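Local atomic coordinates of spondin-1 (Homo sapiens, PDB entry 2ZOU), a protein that is secreted into the extracellular matrix, where it probably takes part in cell adhesion, and begins with a beta-sandwich reeler domain. Residues A[43-46]-A[52-55]; A[57-62]-A[132-137]; A[75-80]-A[93-98]; A[108-113]-A[118-123]. All blocks are in the same frame, centred on the assembly; numbering follows the deposited sequence.

Interaction 1: A[43-46]-A[52-55]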
loop_
_atom_site.group_PDB
_atom_site.type_symbol
_atom_site.label_atom_id
_atom_site.label_comp_id
_atom_site.label_asym_id
_atom_site.label_seq_id
_atom_site.Cartn_x
_atom_site.Cartn_y
_atom_site.Cartn_z
ATOM N N VAL A 43 -4.836 2.097 -6.519
ATOM C CA VAL A 43 -4.594 2.358 -5.107
ATOM C C VAL A 43 -3.969 3.748 -4.978
ATOM O O VAL A 43 -3.028 4.081 -5.699
ATOM C CB VAL A 43 -3.671 1.290 -4.473
ATOM C CG1 VAL A 43 -3.442 1.578 -2.981
ATOM C CG2 VAL A 43 -4.283 -0.096 -4.652
ATOM N N THR A 44 -4.484 4.553 -4.053
ATOM C CA THR A 44 -3.973 5.903 -3.863
ATOM C C THR A 44 -3.566 6.119 -2.418
ATOM O O THR A 44 -4.204 5.604 -1.480
ATOM C CB THR A 44 -5.017 6.952 -4.262
ATOM O OG1 THR A 44 -6.135 6.853 -3.391
ATOM C CG2 THR A 44 -5.478 6.744 -5.696
ATOM N N LEU A 45 -2.500 6.887 -2.238
ATOM C CA LEU A 45 -2.062 7.326 -0.913
ATOM C C LEU A 45 -2.050 8.842 -0.946
ATOM O O LEU A 45 -1.371 9.430 -1.769
ATOM C CB LEU A 45 -0.651 6.801 -0.647
ATOM C CG LEU A 45 -0.012 7.025 0.703
ATOM C CD1 LEU A 45 -0.881 6.549 1.821
ATOM C CD2 LEU A 45 1.297 6.279 0.700
ATOM N N SER A 46 -2.824 9.462 -0.063
ATOM C CA SER A 46 -2.978 10.924 -0.100
ATOM C C SER A 46 -2.873 11.550 1.281
ATOM O O SER A 46 -3.198 10.912 2.294
ATOM C CB SER A 46 -4.387 11.276 -0.613
ATOM O OG SER A 46 -4.806 10.511 -1.729
ATOM N N TYR A 52 1.932 16.565 3.840
ATOM C CA TYR A 52 2.610 15.982 2.699
ATOM C C TYR A 52 3.444 14.831 3.225
ATOM O O TYR A 52 3.618 14.681 4.446
ATOM C CB TYR A 52 3.511 17.031 2.012
ATOM C CG TYR A 52 4.491 17.662 2.967
ATOM C CD1 TYR A 52 5.731 17.060 3.221
ATOM C CD2 TYR A 52 4.166 18.833 3.655
ATOM C CE1 TYR A 52 6.627 17.616 4.126
ATOM C CE2 TYR A 52 5.062 19.398 4.568
ATOM C CZ TYR A 52 6.284 18.782 4.793
ATOM O OH TYR A 52 7.185 19.323 5.672
ATOM N N PHE A 53 3.954 14.012 2.321
ATOM C CA PHE A 53 4.930 12.999 2.698
ATOM C C PHE A 53 6.136 13.080 1.768
ATOM O O PHE A 53 6.014 13.409 0.592
ATOM C CB PHE A 53 4.315 11.594 2.757
ATOM C CG PHE A 53 3.540 11.205 1.533
ATOM C CD1 PHE A 53 2.195 11.565 1.399
ATOM C CD2 PHE A 53 4.131 10.462 0.517
ATOM C CE1 PHE A 53 1.458 11.189 0.272
ATOM C CE2 PHE A 53 3.418 10.103 -0.632
ATOM C CZ PHE A 53 2.065 10.441 -0.741
ATOM N N ARG A 54 7.308 12.811 2.326
ATOM C CA ARG A 54 8.550 12.834 1.553
ATOM C C ARG A 54 8.956 11.421 1.154
ATOM O O ARG A 54 9.808 11.232 0.286
ATOM C CB ARG A 54 9.652 13.525 2.352
ATOM C CG ARG A 54 9.454 15.026 2.459
ATOM C CD ARG A 54 10.607 15.720 3.187
ATOM N NE ARG A 54 10.743 15.261 4.571
ATOM C CZ ARG A 54 11.739 14.506 5.028
ATOM N NH1 ARG A 54 12.742 14.127 4.231
ATOM N NH2 ARG A 54 11.744 14.139 6.300
ATOM N N GLY A 55 8.346 10.432 1.787
ATOM C CA GLY A 55 8.604 9.031 1.497
ATOM C C GLY A 55 7.456 8.155 1.956
ATOM O O GLY A 55 6.656 8.534 2.820
#
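Phe53 points the far end of its ring at Leu45, which meets it in two ways. The leucine side chain lies over one side of the ring at the CZ end, apolar against aromatic, with CG 4.3 Å from Phe53 CZ; CG stands anti to its own backbone N (chi1 -175°). Leu45 O, 3.7 Å from Phe53 CZ, and Ser46 CA sit instead at the ring edge, close to its plane, so this carbonyl faces the polarised C-H groups and not the pi cloud. Ser46 contributes little more than that CA, 4.5 Å from Phe53 CE1. A chi1 of 51° wedges CG of Phe53 between its backbone N and carbonyl carbon, and from there the ring reaches across to the strand. Strand 40-47 belongs to the four-stranded sheet of the reeler beta-sandwich, whereas 52-54 end the connection and Gly55 opens strand 55-62 of the five-stranded sheet. The aromatic ring therefore packs at the place where the chain passes from one sheet to the other. Immediately after it, Arg54 and Gly55 both face Val127 in a classic beta bulge. Leu45 also touches Ala124 and Ile126 of strand 120-127, and Phe53 reaches Ile126 as well as Phe24 of strand 24-28. No hydrogen bond links the two segments; the backbone of Leu45 pairs instead with Ile106, and that of Phe53 with Arg103.

Interaction 2: A[57-62]-A[132-137]. With EDO (1,2-ethanediol), chain F; EDO (1,2-ethanediol), chain D.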
loop_
_atom_site.group_PDB
_atom_site.type_symbol
_atom_site.label_atom_id
_atom_site.label_comp_id
_atom_site.label_asym_id
_atom_site.label_seq_id
_atom_site.Cartn_x
_atom_site.Cartn_y
_atom_site.Cartn_z
ATOM N N THR A 57 6.040 3.654 1.991
ATOM C CA THR A 57 6.159 2.253 1.623
ATOM C C THR A 57 4.765 1.671 1.568
ATOM O O THR A 57 3.964 1.897 2.466
ATOM C CB THR A 57 6.972 1.460 2.648
ATOM O OG1 THR A 57 8.242 2.091 2.847
ATOM C CG2 THR A 57 7.202 0.037 2.142
ATOM N N LEU A 58 4.496 0.901 0.526
ATOM C CA LEU A 58 3.191 0.328 0.299
ATOM C C LEU A 58 3.313 -1.164 -0.016
ATOM O O LEU A 58 4.086 -1.540 -0.906
ATOM C CB LEU A 58 2.505 1.073 -0.855
ATOM C CG LEU A 58 1.249 0.448 -1.448
ATOM C CD1 LEU A 58 0.149 0.389 -0.420
ATOM C CD2 LEU A 58 0.792 1.196 -2.682
ATOM N N ILE A 59 2.552 -1.995 0.712
ATOM C CA ILE A 59 2.554 -3.460 0.505
ATOM C C ILE A 59 1.139 -4.022 0.485
ATOM O O ILE A 59 0.188 -3.345 0.873
ATOM C CB ILE A 59 3.427 -4.193 1.568
ATOM C CG1 ILE A 59 2.899 -3.910 2.978
ATOM C CG2 ILE A 59 4.891 -3.793 1.397
ATOM C CD1 ILE A 59 3.669 -4.636 4.079
ATOM N N ALA A 60 1.003 -5.251 -0.015
ATOM C CA ALA A 60 -0.261 -5.979 0.016
ATOM C C ALA A 60 0.023 -7.363 0.580
ATOM O O ALA A 60 0.786 -8.116 -0.024
ATOM C CB ALA A 60 -0.826 -6.095 -1.383
ATOM N N LEU A 61 -0.586 -7.687 1.718
ATOM C CA LEU A 61 -0.298 -8.931 2.446
ATOM C C LEU A 61 -1.526 -9.789 2.581
ATOM O O LEU A 61 -2.624 -9.284 2.815
ATOM C CB LEU A 61 0.204 -8.614 3.852
ATOM C CG LEU A 61 1.503 -7.821 3.962
ATOM C CD1 LEU A 61 1.884 -7.649 5.440
ATOM C CD2 LEU A 61 2.629 -8.523 3.195
ATOM N N ARG A 62 -1.350 -11.107 2.500
ATOM C CA ARG A 62 -2.390 -11.992 2.957
ATOM C C ARG A 62 -2.635 -11.656 4.419
ATOM O O ARG A 62 -1.681 -11.408 5.168
ATOM C CB ARG A 62 -1.922 -13.442 2.814
ATOM C CG ARG A 62 -1.763 -13.862 1.356
ATOM C CD ARG A 62 -1.640 -15.369 1.267
ATOM N NE ARG A 62 -1.309 -15.817 -0.080
ATOM C CZ ARG A 62 -1.684 -16.992 -0.582
ATOM N NH1 ARG A 62 -2.425 -17.823 0.140
ATOM N NH2 ARG A 62 -1.333 -17.331 -1.815
ATOM N N ILE A 132 5.034 7.452 10.302
ATOM C CA ILE A 132 3.798 6.763 10.607
ATOM C C ILE A 132 4.023 5.331 10.174
ATOM O O ILE A 132 4.194 5.058 8.983
ATOM C CB ILE A 132 2.582 7.395 9.887
ATOM C CG1 ILE A 132 2.434 8.883 10.225
ATOM C CG2 ILE A 132 1.298 6.618 10.195
ATOM C CD1 ILE A 132 2.214 9.189 11.700
ATOM N N TYR A 133 4.087 4.447 11.166
ATOM C CA TYR A 133 4.408 3.039 10.976
ATOM C C TYR A 133 3.220 2.265 10.424
ATOM O O TYR A 133 2.092 2.742 10.480
ATOM C CB TYR A 133 4.859 2.443 12.315
ATOM C CG TYR A 133 6.166 3.018 12.802
ATOM C CD1 TYR A 133 7.371 2.438 12.427
ATOM C CD2 TYR A 133 6.200 4.146 13.619
ATOM C CE1 TYR A 133 8.587 2.954 12.877
ATOM C CE2 TYR A 133 7.405 4.677 14.060
ATOM C CZ TYR A 133 8.593 4.074 13.679
ATOM O OH TYR A 133 9.804 4.572 14.100
ATOM N N PHE A 134 3.480 1.073 9.886
ATOM C CA PHE A 134 2.400 0.170 9.469
ATOM C C PHE A 134 1.483 -0.139 10.647
ATOM O O PHE A 134 1.950 -0.326 11.775
ATOM C CB PHE A 134 2.945 -1.176 8.969
ATOM C CG PHE A 134 3.659 -1.114 7.646
ATOM C CD1 PHE A 134 2.959 -0.828 6.473
ATOM C CD2 PHE A 134 5.015 -1.408 7.560
ATOM C CE1 PHE A 134 3.606 -0.791 5.242
ATOM C CE2 PHE A 134 5.674 -1.383 6.336
ATOM C CZ PHE A 134 4.960 -1.070 5.166
ATOM N N GLN A 135 0.183 -0.214 10.389
ATOM C CA GLN A 135 -0.778 -0.576 11.425
ATOM C C GLN A 135 -1.738 -1.642 10.947
ATOM O O GLN A 135 -1.989 -1.758 9.750
ATOM C CB GLN A 135 -1.561 0.651 11.868
ATOM C CG GLN A 135 -0.723 1.678 12.612
ATOM C CD GLN A 135 -0.252 1.217 13.974
ATOM O OE1 GLN A 135 -0.898 0.397 14.636
ATOM N NE2 GLN A 135 0.887 1.753 14.408
ATOM N N ASP A 136 -2.284 -2.416 11.888
ATOM C CA ASP A 136 -3.232 -3.474 11.546
ATOM C C ASP A 136 -4.569 -2.923 11.086
ATOM O O ASP A 136 -5.243 -3.543 10.262
ATOM C CB ASP A 136 -3.431 -4.452 12.716
ATOM C CG ASP A 136 -2.195 -5.306 12.989
ATOM O OD1 ASP A 136 -1.269 -5.335 12.150
ATOM O OD2 ASP A 136 -2.151 -5.967 14.045
ATOM N N GLU A 137 -4.925 -1.750 11.612
ATOM C CA GLU A 137 -6.136 -1.021 11.240
ATOM C C GLU A 137 -5.829 0.457 11.303
ATOM O O GLU A 137 -4.978 0.889 12.076
ATOM C CB GLU A 137 -7.271 -1.329 12.212
ATOM C CG GLU A 137 -7.914 -2.670 11.979
ATOM C CD GLU A 137 -8.952 -2.997 13.029
ATOM O OE1 GLU A 137 -9.374 -2.085 13.779
ATOM O OE2 GLU A 137 -9.346 -4.176 13.103
HETATM C C1 EDO F . -0.819 3.370 9.510
HETATM O O1 EDO F . 0.417 3.290 8.797
HETATM C C2 EDO F . -0.695 4.258 10.736
HETATM O O2 EDO F . -1.933 4.928 10.976
HETATM C C1 EDO D . 8.758 5.238 6.299
HETATM O O1 EDO D . 8.379 3.935 6.757
HETATM C C2 EDO D . 8.168 5.479 4.917
HETATM O O2 EDO D . 8.609 4.458 4.008
#
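Phe134 lays one face of its ring over the end of Ile59: CD1 of the isoleucine stands 4.3 Å from the ring centroid and 26° off the normal, a CH-pi contact. Ile59 CG1 approaches the outer part of the same ring, 3.9 Å from Phe134 CE1. That branch occupies the cramped slot between backbone N and carbonyl carbon (chi1 60°), while chi2 of 178° extends the chain so that CD1 carries on beneath the phenyl group. Two residues earlier, Thr57 crosses the phenylalanine side chain at about a right angle and sets its methyl CG2 3.9 Å from Phe134 CZ. Its carbonyl O comes obliquely to the ring, 3.9 Å from Phe134 CE1. Thr57 and Ile59 alternate with Leu58 along strand 55-62, the middle strand of the five-stranded sheet, and point out of the sandwich on the side that Phe134 covers; Leu58 turns inward instead. The phenylalanine lies in an irregular part of the edge strand 131-144, and it spans the intervening strand 120-127, touching Lys123 on the way. At the rim of this patch the hydroxyl OG1 of Thr57 shares a hydrogen bond of 2.7 Å with O2 of an ethanediol molecule (chain D), probably from the crystallisation liquor. Gln135 holds on to its own strand through its backbone O, which is hydrogen-bonded to Thr141 OG1.

Interaction 3: A[75-80]-A[93-98]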
loop_
_atom_site.group_PDB
_atom_site.type_symbol
_atom_site.label_atom_id
_atom_site.label_comp_id
_atom_site.label_asym_id
_atom_site.label_seq_id
_atom_site.Cartn_x
_atom_site.Cartn_y
_atom_site.Cartn_z
ATOM N N GLY A 75 -1.047 -10.465 -4.810
ATOM C CA GLY A 75 -1.308 -9.649 -5.995
ATOM C C GLY A 75 -0.030 -9.094 -6.586
ATOM O O GLY A 75 1.072 -9.463 -6.162
ATOM N N THR A 76 -0.195 -8.189 -7.547
ATOM C CA THR A 76 0.903 -7.615 -8.305
ATOM C C THR A 76 0.684 -6.107 -8.411
ATOM O O THR A 76 -0.332 -5.648 -8.934
ATOM C CB THR A 76 0.937 -8.212 -9.739
ATOM O OG1 THR A 76 1.312 -9.579 -9.651
ATOM C CG2 THR A 76 1.932 -7.476 -10.663
ATOM N N PHE A 77 1.626 -5.332 -7.898
ATOM C CA PHE A 77 1.615 -3.908 -8.161
ATOM C C PHE A 77 2.156 -3.593 -9.549
ATOM O O PHE A 77 3.047 -4.280 -10.059
ATOM C CB PHE A 77 2.417 -3.146 -7.122
ATOM C CG PHE A 77 1.792 -3.134 -5.768
ATOM C CD1 PHE A 77 0.692 -2.317 -5.484
ATOM C CD2 PHE A 77 2.327 -3.916 -4.749
ATOM C CE1 PHE A 77 0.122 -2.290 -4.201
ATOM C CE2 PHE A 77 1.764 -3.898 -3.469
ATOM C CZ PHE A 77 0.672 -3.093 -3.189
ATOM N N GLN A 78 1.618 -2.533 -10.146
ATOM C CA GLN A 78 2.099 -2.009 -11.414
ATOM C C GLN A 78 2.281 -0.494 -11.326
ATOM O O GLN A 78 1.354 0.226 -10.958
ATOM C CB GLN A 78 1.145 -2.361 -12.543
ATOM C CG GLN A 78 1.646 -1.890 -13.909
ATOM C CD GLN A 78 0.701 -2.214 -15.034
ATOM O OE1 GLN A 78 -0.451 -2.560 -14.812
ATOM N NE2 GLN A 78 1.190 -2.101 -16.259
ATOM N N ILE A 79 3.481 -0.024 -11.640
ATOM C CA ILE A 79 3.810 1.386 -11.564
ATOM C C ILE A 79 3.020 2.165 -12.620
ATOM O O ILE A 79 2.918 1.755 -13.777
ATOM C CB ILE A 79 5.341 1.606 -11.753
ATOM C CG1 ILE A 79 6.131 0.867 -10.661
ATOM C CG2 ILE A 79 5.707 3.098 -11.829
ATOM C CD1 ILE A 79 5.872 1.322 -9.230
ATOM N N ILE A 80 2.432 3.275 -12.191
ATOM C CA ILE A 80 1.786 4.217 -13.103
ATOM C C ILE A 80 2.716 5.399 -13.413
ATOM O O ILE A 80 2.932 5.746 -14.581
ATOM C CB ILE A 80 0.452 4.724 -12.489
ATOM C CG1 ILE A 80 -0.513 3.561 -12.278
ATOM C CG2 ILE A 80 -0.185 5.828 -13.360
ATOM C CD1 ILE A 80 -1.762 3.922 -11.482
ATOM N N VAL A 93 8.723 -6.526 -3.660
ATOM C CA VAL A 93 7.263 -6.609 -3.594
ATOM C C VAL A 93 6.638 -5.351 -2.971
ATOM O O VAL A 93 5.420 -5.241 -2.908
ATOM C CB VAL A 93 6.802 -7.880 -2.805
ATOM C CG1 VAL A 93 7.002 -9.143 -3.666
ATOM C CG2 VAL A 93 7.512 -8.001 -1.453
ATOM N N ALA A 94 7.482 -4.422 -2.519
ATOM C CA ALA A 94 7.031 -3.171 -1.907
ATOM C C ALA A 94 7.201 -1.986 -2.862
ATOM O O ALA A 94 8.211 -1.892 -3.575
ATOM C CB ALA A 94 7.795 -2.917 -0.601
ATOM N N VAL A 95 6.197 -1.102 -2.880
ATOM C CA VAL A 95 6.265 0.154 -3.631
ATOM C C VAL A 95 6.783 1.261 -2.714
ATOM O O VAL A 95 6.391 1.349 -1.550
ATOM C CB VAL A 95 4.865 0.551 -4.227
ATOM C CG1 VAL A 95 4.998 1.763 -5.116
ATOM C CG2 VAL A 95 4.282 -0.610 -5.043
ATOM N N THR A 96 7.653 2.115 -3.232
ATOM C CA THR A 96 8.231 3.204 -2.451
ATOM C C THR A 96 8.441 4.437 -3.358
ATOM O O THR A 96 8.169 4.365 -4.561
ATOM C CB THR A 96 9.533 2.750 -1.738
ATOM O OG1 THR A 96 9.908 3.700 -0.739
ATOM C CG2 THR A 96 10.678 2.556 -2.741
ATOM N N GLU A 97 8.876 5.560 -2.789
ATOM C CA GLU A 97 9.124 6.777 -3.566
ATOM C C GLU A 97 10.374 6.651 -4.441
ATOM O O GLU A 97 11.326 5.952 -4.083
ATOM C CB GLU A 97 9.171 8.027 -2.656
ATOM C CG GLU A 97 10.470 8.295 -1.862
ATOM C CD GLU A 97 10.772 7.307 -0.734
ATOM O OE1 GLU A 97 9.868 6.602 -0.242
ATOM O OE2 GLU A 97 11.960 7.235 -0.323
ATOM N N SER A 98 10.341 7.325 -5.590
ATOM C CA SER A 98 11.476 7.373 -6.532
ATOM C C SER A 98 12.564 8.360 -6.098
ATOM O O SER A 98 13.750 8.146 -6.368
ATOM C CB SER A 98 10.991 7.784 -7.925
ATOM O OG SER A 98 10.238 6.759 -8.542
#
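With chi1 at -69°, Phe77 carries CG opposite its carbonyl carbon, and Val95 places its methyl CG2 in the corresponding position. These two settings bring the methyl over one face of the phenyl ring. Val95 CG2 lies 3.6 Å above the plane, displaced toward the rim that bears the side-chain stem, which is why its shortest approach, also 3.6 Å, is to Phe77 CG. Measured to the ring centroid the distance is 4.0 Å, a CH-pi contact tilted 26° from the normal. Around the edge of the same ring, near its plane, comes the carbonyl O of Val93, 3.8 Å from Phe77 CD2. Strand 76-79 is an outermost strand of the four-stranded sheet and strand 95-97 belongs to the five-stranded one, so this is face-to-face packing between the two layers of the beta-sandwich. The chain turns a corner at Val93 and Ala94. The other methyl of Val95 serves Ile79: CG1 meets Ile79 CD1 at 4.2 Å, a looser touch made by the end of the isoleucine. Elsewhere round Phe77 stand Leu58, Ala60 and Phe87 of the five-stranded sheet, while its ring meets that of Trp110 with the planes about 55° apart. Thr76 and Gln78, on alternate positions, turn away from Val95.

Interaction 4: A[108-113]-A[118-123]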
loop_
_atom_site.group_PDB
_atom_site.type_symbol
_atom_site.label_atom_id
_atom_site.label_comp_id
_atom_site.label_asym_id
_atom_site.label_seq_id
_atom_site.Cartn_x
_atom_site.Cartn_y
_atom_site.Cartn_z
ATOM N N VAL A 108 -0.856 3.838 -7.716
ATOM C CA VAL A 108 -0.279 2.645 -8.338
ATOM C C VAL A 108 -1.434 1.708 -8.675
ATOM O O VAL A 108 -2.499 1.822 -8.074
ATOM C CB VAL A 108 0.726 1.985 -7.373
ATOM C CG1 VAL A 108 0.009 1.338 -6.163
ATOM C CG2 VAL A 108 1.657 1.024 -8.112
ATOM N N PHE A 109 -1.250 0.809 -9.634
ATOM C CA PHE A 109 -2.218 -0.264 -9.799
ATOM C C PHE A 109 -1.853 -1.431 -8.905
ATOM O O PHE A 109 -0.670 -1.725 -8.705
ATOM C CB PHE A 109 -2.260 -0.762 -11.242
ATOM C CG PHE A 109 -2.916 0.187 -12.202
ATOM C CD1 PHE A 109 -4.246 0.584 -12.010
ATOM C CD2 PHE A 109 -2.215 0.675 -13.311
ATOM C CE1 PHE A 109 -4.857 1.466 -12.896
ATOM C CE2 PHE A 109 -2.842 1.550 -14.211
ATOM C CZ PHE A 109 -4.154 1.939 -13.987
ATOM N N TRP A 110 -2.890 -2.105 -8.419
ATOM C CA TRP A 110 -2.769 -3.392 -7.750
ATOM C C TRP A 110 -3.687 -4.360 -8.472
ATOM O O TRP A 110 -4.891 -4.120 -8.564
ATOM C CB TRP A 110 -3.122 -3.285 -6.281
ATOM C CG TRP A 110 -3.033 -4.592 -5.557
ATOM C CD1 TRP A 110 -1.898 -5.240 -5.181
ATOM C CD2 TRP A 110 -4.127 -5.391 -5.106
ATOM N NE1 TRP A 110 -2.212 -6.408 -4.523
ATOM C CE2 TRP A 110 -3.578 -6.524 -4.462
ATOM C CE3 TRP A 110 -5.520 -5.258 -5.184
ATOM C CZ2 TRP A 110 -4.382 -7.518 -3.893
ATOM C CZ3 TRP A 110 -6.315 -6.248 -4.625
ATOM C CH2 TRP A 110 -5.741 -7.356 -3.972
ATOM N N ILE A 111 -3.111 -5.438 -8.988
ATOM C CA ILE A 111 -3.848 -6.443 -9.727
ATOM C C ILE A 111 -4.170 -7.582 -8.777
ATOM O O ILE A 111 -3.260 -8.186 -8.198
ATOM C CB ILE A 111 -3.043 -6.961 -10.926
ATOM C CG1 ILE A 111 -2.609 -5.788 -11.811
ATOM C CG2 ILE A 111 -3.885 -8.017 -11.699
ATOM C CD1 ILE A 111 -1.632 -6.159 -12.939
ATOM N N ALA A 112 -5.466 -7.855 -8.587
ATOM C CA ALA A 112 -5.916 -8.765 -7.549
ATOM C C ALA A 112 -5.512 -10.209 -7.834
ATOM O O ALA A 112 -5.491 -10.646 -8.987
ATOM C CB ALA A 112 -7.429 -8.667 -7.353
ATOM N N PRO A 113 -5.206 -10.959 -6.764
ATOM C CA PRO A 113 -4.693 -12.328 -6.897
ATOM C C PRO A 113 -5.772 -13.373 -7.232
ATOM O O PRO A 113 -6.959 -13.059 -7.191
ATOM C CB PRO A 113 -4.118 -12.597 -5.506
ATOM C CG PRO A 113 -5.021 -11.817 -4.595
ATOM C CD PRO A 113 -5.302 -10.537 -5.347
ATOM N N GLY A 118 -7.674 -15.448 -0.406
ATOM C CA GLY A 118 -8.257 -14.963 0.834
ATOM C C GLY A 118 -8.145 -13.456 1.007
ATOM O O GLY A 118 -7.816 -12.703 0.079
ATOM N N CYS A 119 -8.429 -13.015 2.221
ATOM C CA CYS A 119 -8.431 -11.590 2.527
ATOM C C CYS A 119 -7.044 -11.006 2.378
ATOM O O CYS A 119 -6.065 -11.596 2.825
ATOM C CB CYS A 119 -8.952 -11.338 3.942
ATOM S SG CYS A 119 -10.702 -11.731 4.140
ATOM N N VAL A 120 -6.983 -9.830 1.758
ATOM C CA VAL A 120 -5.731 -9.123 1.536
ATOM C C VAL A 120 -5.761 -7.782 2.296
ATOM O O VAL A 120 -6.789 -7.108 2.348
ATOM C CB VAL A 120 -5.508 -8.863 0.033
ATOM C CG1 VAL A 120 -4.329 -7.924 -0.194
ATOM C CG2 VAL A 120 -5.315 -10.181 -0.702
ATOM N N ILE A 121 -4.630 -7.428 2.898
ATOM C CA ILE A 121 -4.480 -6.147 3.589
ATOM C C ILE A 121 -3.498 -5.278 2.838
ATOM O O ILE A 121 -2.304 -5.599 2.745
ATOM C CB ILE A 121 -3.952 -6.314 5.041
ATOM C CG1 ILE A 121 -4.673 -7.441 5.801
ATOM C CG2 ILE A 121 -4.055 -4.982 5.781
ATOM C CD1 ILE A 121 -6.154 -7.188 6.091
ATOM N N LEU A 122 -4.009 -4.173 2.292
ATOM C CA LEU A 122 -3.175 -3.158 1.685
ATOM C C LEU A 122 -2.762 -2.232 2.796
ATOM O O LEU A 122 -3.628 -1.754 3.522
ATOM C CB LEU A 122 -3.970 -2.368 0.638
ATOM C CG LEU A 122 -4.502 -3.185 -0.547
ATOM C CD1 LEU A 122 -5.460 -2.353 -1.387
ATOM C CD2 LEU A 122 -3.341 -3.635 -1.389
ATOM N N LYS A 123 -1.466 -1.969 2.916
ATOM C CA LYS A 123 -0.921 -1.220 4.056
ATOM C C LYS A 123 0.186 -0.272 3.634
ATOM O O LYS A 123 1.038 -0.618 2.824
ATOM C CB LYS A 123 -0.321 -2.182 5.087
ATOM C CG LYS A 123 -1.273 -2.780 6.088
ATOM C CD LYS A 123 -0.677 -4.029 6.709
ATOM C CE LYS A 123 0.404 -3.721 7.706
ATOM N NZ LYS A 123 0.708 -4.951 8.505
#
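Trp110 and Pro113 on one side meet Val120 and Leu122 on the other, and the second segment starts with Gly118, whose positive phi of 83° suits a glycine. Its N is hydrogen-bonded to Glu146 OE2 and its O to Tyr35 OH. Cys119 follows and faces elsewhere, its SG joined in a disulfide to Cys145. At Val120 the chain enters its strand, and both methyls are put to work. CG1, anti to the backbone N (chi1 170°), approaches the benzo part of the indole obliquely and comes within 3.7 Å of Trp110 CZ2. CG2 takes the other branch and touches Pro113 CG at 4.2 Å, so the valine bridges the tryptophan and the proline. Ile121, next along, belongs to the outer side of the sheet. Leu122 returns to the interior and sets CD2 squarely over the five-membered ring of Trp110, 4.1 Å from its centroid and only 5° off the normal, a CH-pi contact. The opposite indole face carries CA of Ala112, 3.8 Å above the plane and offset toward the rim; the ring is thus clasped between its own strand's continuation and the facing strand. Its NE1 is satisfied by a hydrogen bond to Ala74 O, which helps fix the rotation of the indole. Lys123 turns outward again. Val120 and Leu122, on alternate positions, turn inward onto Trp110 of the other sheet, as side chains do in the hydrophobic interior of a beta-sandwich, here that of the reeler domain.

In the fold
All four contacts lie in the one reeler domain, their centres 11 to 17 Å apart. Interactions 3 and 4 join the four-stranded sheet to the five-stranded one, through strands 76-79 with 95-97 and 105-111 with 120-127. Interaction 1 sits where the chain climbs between the sheets, about 17 Å from interaction 4 and on the opposite side of the chain's centre. Along the chain, interaction 1 closes first; interactions 3 and 4 then follow in turn between the two halves of interaction 2. Backbone pairing of 57-62 with 93-98 and with 118-123 means that interactions 2, 3 and 4 share the five-stranded sheet, 3 and 4 on its inner face and 2 on its outer face.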